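Local coordinates for protein motility-associated killing factor MakB (Vibrio cholerae serotype O1, PDB 6W1W) that probably acts as one component of a three-component cytotoxin structurally similar to the alpha-pore-forming toxins, at residues 47-50 with 51-54; 64-67 with 68-71; 234-237 with 238-241. One frame throughout, in Å; residues are numbered along the deposited sequence.

Contact 1. Residues 47-50 with 51-54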
loop_
_atom_site.group_PDB
_atom_site.type_symbol
_atom_site.label_atom_id
_atom_site.label_comp_id
_atom_site.label_asym_id
_atom_site.label_seq_id
_atom_site.Cartn_x
_atom_site.Cartn_y
_atom_site.Cartn_z
ATOM N N TRP A 47 21.837 -14.223 -18.406
ATOM C CA TRP A 47 20.806 -14.073 -17.380
ATOM C C TRP A 47 20.496 -12.609 -17.105
ATOM O O TRP A 47 19.356 -12.272 -16.767
ATOM C CB TRP A 47 21.223 -14.785 -16.089
ATOM C CG TRP A 47 22.435 -14.191 -15.400
ATOM C CD1 TRP A 47 23.733 -14.604 -15.525
ATOM C CD2 TRP A 47 22.453 -13.092 -14.477
ATOM N NE1 TRP A 47 24.553 -13.831 -14.742
ATOM C CE2 TRP A 47 23.793 -12.892 -14.093
ATOM C CE3 TRP A 47 21.468 -12.254 -13.946
ATOM C CZ2 TRP A 47 24.172 -11.891 -13.198
ATOM C CZ3 TRP A 47 21.845 -11.260 -13.061
ATOM C CH2 TRP A 47 23.184 -11.088 -12.695
ATOM N N LEU A 48 21.485 -11.725 -17.271
ATOM C CA LEU A 48 21.301 -10.309 -16.966
ATOM C C LEU A 48 20.501 -9.601 -18.053
ATOM O O LEU A 48 19.603 -8.804 -17.753
ATOM C CB LEU A 48 22.661 -9.632 -16.778
ATOM C CG LEU A 48 22.615 -8.182 -16.297
ATOM C CD1 LEU A 48 22.019 -8.123 -14.907
ATOM C CD2 LEU A 48 23.997 -7.553 -16.325
ATOM N N VAL A 49 20.831 -9.861 -19.323
ATOM C CA VAL A 49 20.003 -9.362 -20.419
ATOM C C VAL A 49 18.587 -9.902 -20.284
ATOM O O VAL A 49 17.604 -9.200 -20.552
ATOM C CB VAL A 49 20.625 -9.729 -21.780
ATOM C CG1 VAL A 49 19.854 -9.074 -22.919
ATOM C CG2 VAL A 49 22.090 -9.320 -21.826
ATOM N N GLU A 50 18.466 -11.155 -19.838
ATOM C CA GLU A 50 17.157 -11.731 -19.561
ATOM C C GLU A 50 16.464 -11.003 -18.413
ATOM O O GLU A 50 15.253 -10.756 -18.469
ATOM C CB GLU A 50 17.310 -13.220 -19.252
ATOM C CG GLU A 50 16.015 -14.012 -19.262
ATOM C CD GLU A 50 16.255 -15.504 -19.136
ATOM O OE1 GLU A 50 16.831 -16.097 -20.073
ATOM O OE2 GLU A 50 15.877 -16.082 -18.094
ATOM N N VAL A 51 17.215 -10.639 -17.371
ATOM C CA VAL A 51 16.609 -9.992 -16.209
ATOM C C VAL A 51 16.131 -8.588 -16.562
ATOM O O VAL A 51 15.057 -8.155 -16.126
ATOM C CB VAL A 51 17.597 -9.983 -15.026
ATOM C CG1 VAL A 51 17.286 -8.857 -14.063
ATOM C CG2 VAL A 51 17.539 -11.307 -14.295
ATOM N N ARG A 52 16.915 -7.858 -17.360
ATOM C CA ARG A 52 16.501 -6.523 -17.780
ATOM C C ARG A 52 15.179 -6.573 -18.532
ATOM O O ARG A 52 14.312 -5.712 -18.339
ATOM C CB ARG A 52 17.580 -5.882 -18.653
ATOM C CG ARG A 52 18.102 -4.554 -18.135
ATOM C CD ARG A 52 19.120 -3.943 -19.092
ATOM N NE ARG A 52 20.024 -4.948 -19.642
ATOM C CZ ARG A 52 21.080 -5.439 -19.002
ATOM N NH1 ARG A 52 21.846 -6.350 -19.583
ATOM N NH2 ARG A 52 21.370 -5.020 -17.779
ATOM N N SER A 53 15.006 -7.581 -19.389
ATOM C CA SER A 53 13.760 -7.717 -20.134
ATOM C C SER A 53 12.587 -7.987 -19.205
ATOM O O SER A 53 11.535 -7.353 -19.327
ATOM C CB SER A 53 13.888 -8.831 -21.170
ATOM O OG SER A 53 14.855 -8.490 -22.145
ATOM N N ARG A 54 12.749 -8.918 -18.262
ATOM C CA ARG A 54 11.620 -9.312 -17.428
ATOM C C ARG A 54 11.214 -8.230 -16.434
ATOM O O ARG A 54 10.080 -8.259 -15.944
ATOM C CB ARG A 54 11.938 -10.620 -16.710
ATOM C CG ARG A 54 12.464 -11.682 -17.651
ATOM C CD ARG A 54 12.134 -13.090 -17.207
ATOM N NE ARG A 54 12.779 -14.066 -18.081
ATOM C CZ ARG A 54 12.540 -15.371 -18.056
ATOM N NH1 ARG A 54 11.661 -15.874 -17.202
ATOM N NH2 ARG A 54 13.182 -16.177 -18.893
#
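Val-49 O takes two hydrogen bonds from a single residue, Ser-53. The backbone N of Ser-53 gives one and its OG the other, and they arrive from opposite faces of the carbonyl plane. The hydroxyl is turned back along the helix because OG lies beside the backbone N (chi1 -65°), with OG 3.3 Å from Val-49 O.

Glu-50 and Arg-54 form an i to i+4 salt bridge, with Glu-50 OE2 2.8 Å from Arg-54 NH2. The two side chains run alongside each other. Their carboxylate and guanidinium planes are 24° apart, and only NH2 makes the bridge. Ser-145 OG of helix 100-151 also bonds to Glu-50 OE2.

Arg-52 bends at chi3 (-41°). Its guanidinium folds back with Leu-48 O over one face, and Arg-52 NH2 is 3.7 Å from Leu-48 CG. Its charge is paired with Asp-44, just before the helix.

On the buried side, Val-51 CG2 meets the edge of the Trp-47 ring, 4.1 Å from CE3. Trp-47 packs on helix 251-270 and Val-51 on helix 100-151. The pattern is that of an amphipathic alpha-helix in a helical bundle, with i to i+4 pairs along its first turns.

Contact 2. Residues 64-67 with 68-71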
loop_
_atom_site.group_PDB
_atom_site.type_symbol
_atom_site.label_atom_id
_atom_site.label_comp_id
_atom_site.label_asym_id
_atom_site.label_seq_id
_atom_site.Cartn_x
_atom_site.Cartn_y
_atom_site.Cartn_z
ATOM N N GLU A 64 -1.687 -2.051 -15.535
ATOM C CA GLU A 64 -3.138 -2.191 -15.513
ATOM C C GLU A 64 -3.709 -1.736 -14.176
ATOM O O GLU A 64 -4.644 -0.927 -14.130
ATOM C CB GLU A 64 -3.528 -3.640 -15.805
ATOM C CG GLU A 64 -5.023 -3.893 -15.798
ATOM C CD GLU A 64 -5.354 -5.370 -15.714
ATOM O OE1 GLU A 64 -4.414 -6.184 -15.591
ATOM O OE2 GLU A 64 -6.555 -5.713 -15.768
ATOM N N PHE A 65 -3.153 -2.246 -13.074
ATOM C CA PHE A 65 -3.609 -1.833 -11.751
ATOM C C PHE A 65 -3.197 -0.398 -11.437
ATOM O O PHE A 65 -3.952 0.335 -10.787
ATOM C CB PHE A 65 -3.077 -2.808 -10.694
ATOM C CG PHE A 65 -2.310 -2.154 -9.572
ATOM C CD1 PHE A 65 -0.944 -1.923 -9.685
ATOM C CD2 PHE A 65 -2.946 -1.799 -8.391
ATOM C CE1 PHE A 65 -0.233 -1.327 -8.653
ATOM C CE2 PHE A 65 -2.240 -1.206 -7.355
ATOM C CZ PHE A 65 -0.882 -0.971 -7.487
ATOM N N MET A 66 -2.016 0.020 -11.908
ATOM C CA MET A 66 -1.497 1.355 -11.608
ATOM C C MET A 66 -2.481 2.454 -11.985
ATOM O O MET A 66 -2.552 3.483 -11.305
ATOM C CB MET A 66 -0.162 1.566 -12.335
ATOM C CG MET A 66 0.336 3.010 -12.384
ATOM S SD MET A 66 1.711 3.262 -13.534
ATOM C CE MET A 66 1.809 5.052 -13.555
ATOM N N GLN A 67 -3.254 2.255 -13.052
ATOM C CA GLN A 67 -4.225 3.248 -13.491
ATOM C C GLN A 67 -5.605 3.036 -12.878
ATOM O O GLN A 67 -6.500 3.858 -13.097
ATOM C CB GLN A 67 -4.316 3.250 -15.019
ATOM C CG GLN A 67 -2.980 3.531 -15.697
ATOM C CD GLN A 67 -3.070 3.537 -17.212
ATOM O OE1 GLN A 67 -2.055 3.463 -17.905
ATOM N NE2 GLN A 67 -4.289 3.628 -17.734
ATOM N N GLN A 68 -5.798 1.966 -12.110
ATOM C CA GLN A 68 -7.028 1.781 -11.355
ATOM C C GLN A 68 -6.892 2.166 -9.888
ATOM O O GLN A 68 -7.913 2.358 -9.219
ATOM C CB GLN A 68 -7.501 0.326 -11.451
ATOM C CG GLN A 68 -8.086 -0.039 -12.802
ATOM C CD GLN A 68 -9.286 0.817 -13.164
ATOM O OE1 GLN A 68 -10.323 0.768 -12.502
ATOM N NE2 GLN A 68 -9.146 1.615 -14.218
ATOM N N LYS A 69 -5.663 2.283 -9.380
ATOM C CA LYS A 69 -5.466 2.630 -7.974
ATOM C C LYS A 69 -6.066 3.984 -7.607
ATOM O O LYS A 69 -6.833 4.044 -6.632
ATOM C CB LYS A 69 -3.972 2.546 -7.639
ATOM C CG LYS A 69 -3.485 3.522 -6.582
ATOM C CD LYS A 69 -1.962 3.632 -6.604
ATOM C CE LYS A 69 -1.454 3.965 -8.003
ATOM N NZ LYS A 69 0.032 3.965 -8.095
ATOM N N PRO A 70 -5.802 5.084 -8.327
ATOM C CA PRO A 70 -6.483 6.343 -7.978
ATOM C C PRO A 70 -7.981 6.310 -8.232
ATOM O O PRO A 70 -8.719 7.070 -7.591
ATOM C CB PRO A 70 -5.787 7.380 -8.869
ATOM C CG PRO A 70 -5.296 6.597 -10.028
ATOM C CD PRO A 70 -4.880 5.271 -9.463
ATOM N N LYS A 71 -8.459 5.455 -9.138
ATOM C CA LYS A 71 -9.896 5.364 -9.379
ATOM C C LYS A 71 -10.600 4.633 -8.242
ATOM O O LYS A 71 -11.634 5.092 -7.744
ATOM C CB LYS A 71 -10.162 4.663 -10.711
ATOM C CG LYS A 71 -9.881 5.501 -11.951
ATOM C CD LYS A 71 -10.346 4.777 -13.213
ATOM C CE LYS A 71 -10.290 5.678 -14.442
ATOM N NZ LYS A 71 -8.896 6.022 -14.837
#
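Gln-67, Gln-68 and Lys-69 carry most of this contact, which lies where helix 46-66 gives way to helix 69-90. Gln-68 and Lys-69 meet the preceding turn at one backbone oxygen, Phe-65 O. Gln-68 N bonds to it at 2.8 Å and Lys-69 N at 2.9 Å. The two donors come from different directions. Lys-69 N lies nearly on the line of the carbonyl bond, while Gln-68 N sits above the carbonyl plane. Neither bond is straight, with an angle of 133° at the hydrogen for Lys-69 N.

Gln-67 joins the two segments through its peptide group. The side chain of Gln-68 bends at chi2 (-59°), which curls its amide back over this peptide. Its NE2 comes within 3.6 Å of Gln-67 O. Lys-71 approaches the same oxygen, its NZ 3.7 Å from Gln-67 O.

Lys-69 lies on the other side of the turn. Its CB is 4.1 Å from Phe-65 CE2, and the two side chains meet at a slant. Farther out, the lysine chain bends at chi3 (53°) and brings CE to 3.5 Å from Met-66 O. Pro-70 CD also rests against that oxygen. Lys-69 NZ has weak polar partners in helix 9-35, at Ser-27 O and Asp-30.

Phe-65 is buried between helices 9-35 and 100-151, touching Ile-26 and Phe-128. Glu-64 is salt-bridged to Lys-130 of helix 100-151. The first helix is already weakly bonded and kinked at 64-65. Pro-70 sits in the first turn of the next and, lacking an N-H, cannot give the usual i to i+4 bond to Met-66 O. The arrangement is a break between two successive helices of an elongated helical bundle.

Contact 3. Residues 234-237 with 238-241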
loop_
_atom_site.group_PDB
_atom_site.type_symbol
_atom_site.label_atom_id
_atom_site.label_comp_id
_atom_site.label_asym_id
_atom_site.label_seq_id
_atom_site.Cartn_x
_atom_site.Cartn_y
_atom_site.Cartn_z
ATOM N N GLU A 234 22.109 2.166 12.637
ATOM C CA GLU A 234 21.970 0.854 12.011
ATOM C C GLU A 234 22.143 0.947 10.502
ATOM O O GLU A 234 22.763 0.072 9.888
ATOM C CB GLU A 234 20.613 0.239 12.348
ATOM C CG GLU A 234 20.422 -0.084 13.814
ATOM C CD GLU A 234 19.084 -0.741 14.087
ATOM O OE1 GLU A 234 18.299 -0.919 13.127
ATOM O OE2 GLU A 234 18.822 -1.078 15.264
ATOM N N VAL A 235 21.604 2.005 9.889
ATOM C CA VAL A 235 21.759 2.191 8.449
ATOM C C VAL A 235 23.232 2.317 8.085
ATOM O O VAL A 235 23.693 1.750 7.087
ATOM C CB VAL A 235 20.954 3.416 7.977
ATOM C CG1 VAL A 235 21.196 3.672 6.495
ATOM C CG2 VAL A 235 19.474 3.223 8.260
ATOM N N GLN A 236 23.996 3.053 8.891
ATOM C CA GLN A 236 25.416 3.222 8.616
ATOM C C GLN A 236 26.229 1.965 8.901
ATOM O O GLN A 236 27.314 1.804 8.331
ATOM C CB GLN A 236 25.965 4.401 9.417
ATOM C CG GLN A 236 25.874 5.733 8.691
ATOM C CD GLN A 236 26.795 5.805 7.485
ATOM O OE1 GLN A 236 27.641 4.932 7.274
ATOM N NE2 GLN A 236 26.633 6.853 6.683
ATOM N N GLN A 237 25.732 1.072 9.757
ATOM C CA GLN A 237 26.426 -0.188 10.008
ATOM C C GLN A 237 26.156 -1.209 8.912
ATOM O O GLN A 237 27.022 -2.044 8.620
ATOM C CB GLN A 237 26.021 -0.761 11.369
ATOM C CG GLN A 237 26.478 0.077 12.561
ATOM C CD GLN A 237 25.915 -0.426 13.880
ATOM O OE1 GLN A 237 25.551 -1.597 14.007
ATOM N NE2 GLN A 237 25.836 0.460 14.864
ATOM N N ASP A 238 24.964 -1.164 8.308
ATOM C CA ASP A 238 24.675 -1.998 7.147
ATOM C C ASP A 238 25.355 -1.455 5.897
ATOM O O ASP A 238 25.849 -2.230 5.070
ATOM C CB ASP A 238 23.165 -2.104 6.932
ATOM C CG ASP A 238 22.470 -2.863 8.050
ATOM O OD1 ASP A 238 23.141 -3.683 8.715
ATOM O OD2 ASP A 238 21.256 -2.648 8.262
ATOM N N LEU A 239 25.394 -0.128 5.748
ATOM C CA LEU A 239 26.091 0.478 4.618
ATOM C C LEU A 239 27.575 0.128 4.619
ATOM O O LEU A 239 28.148 -0.181 3.569
ATOM C CB LEU A 239 25.907 1.995 4.642
ATOM C CG LEU A 239 24.699 2.570 3.901
ATOM C CD1 LEU A 239 24.349 3.959 4.427
ATOM C CD2 LEU A 239 24.979 2.617 2.408
ATOM N N ASP A 240 28.221 0.185 5.786
ATOM C CA ASP A 240 29.654 -0.091 5.842
ATOM C C ASP A 240 29.937 -1.576 5.675
ATOM O O ASP A 240 30.907 -1.955 5.010
ATOM C CB ASP A 240 30.244 0.424 7.157
ATOM C CG ASP A 240 30.532 1.916 7.130
ATOM O OD1 ASP A 240 30.276 2.560 6.090
ATOM O OD2 ASP A 240 31.019 2.443 8.152
ATOM N N LYS A 241 29.101 -2.430 6.269
ATOM C CA LYS A 241 29.278 -3.872 6.126
ATOM C C LYS A 241 29.178 -4.292 4.664
ATOM O O LYS A 241 29.900 -5.191 4.214
ATOM C CB LYS A 241 28.236 -4.600 6.976
ATOM C CG LYS A 241 28.543 -6.056 7.277
ATOM C CD LYS A 241 27.413 -6.675 8.088
ATOM C CE LYS A 241 27.898 -7.800 8.990
ATOM N NZ LYS A 241 28.678 -7.298 10.169
#
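Asp-238 opens the second segment by bonding its backbone N to Glu-234 O at 3.0 Å. With CG beside the backbone N (chi1 -67°), the carboxylate is carried back to the preceding turn, where Asp-238 OD2 lies 3.5 Å from Glu-234 O. Asp-238 OD1 also lies close to Glu-166 of helix 157-176, a like charge that could raise the proton affinity of either acid. Lys-241, which touches Glu-166 as well, may offset part of this. Ser-173 of that helix makes a weak hydrogen bond to Asp-238 OD2.

Leu-239 N bonds to Val-235 O at 2.9 Å. The two side chains lie alongside each other and point the same way. One methyl from each makes the touch, with Leu-239 CD1 3.8 Å from Val-235 CG1. Both residues are buried. Val-235 packs on Ser-173 and Ile-174, and Leu-239 reaches the loop residues Thr-347 and Asn-350.

Asp-240 N bonds to Gln-236 O. Asp-240 OD1 is 3.7 Å from Gln-236 OE1, a near approach of two acceptor oxygens. The bend of Gln-236 at chi2 (-68°) places its amide there. The amide and carboxylate planes are 71° apart.

Lys-241 N closes the series with a bond to Gln-237 O at 3.2 Å. Its side chain then runs away from the preceding turn. Residues 234-241 form an amphipathic stretch of alpha-helix, laying its Val-235 and Leu-239 side against helix 157-176 and the loop between strands 338-346 and 351-354.

The three contacts follow one another along the chain. None nests within or crosses another. Each joins two adjoining segments of a continuous stretch, so none closes a long loop. Contact 1 lies near the start of helix 46-66, and contact 2 lies where that helix passes into helix 69-90. Their centres are 26 Å apart. Contact 1 faces helices 100-151 and 251-270, whereas contact 2 faces helices 9-35 and 100-151. Helix 100-151 is therefore a neighbour of both. Contact 3 comes much later, in helix 233-245, after strands 193-203 and 209-220. It borders helix 157-176 and the loop between strands 338-346 and 351-354, and its centre is 36 Å from that of contact 2.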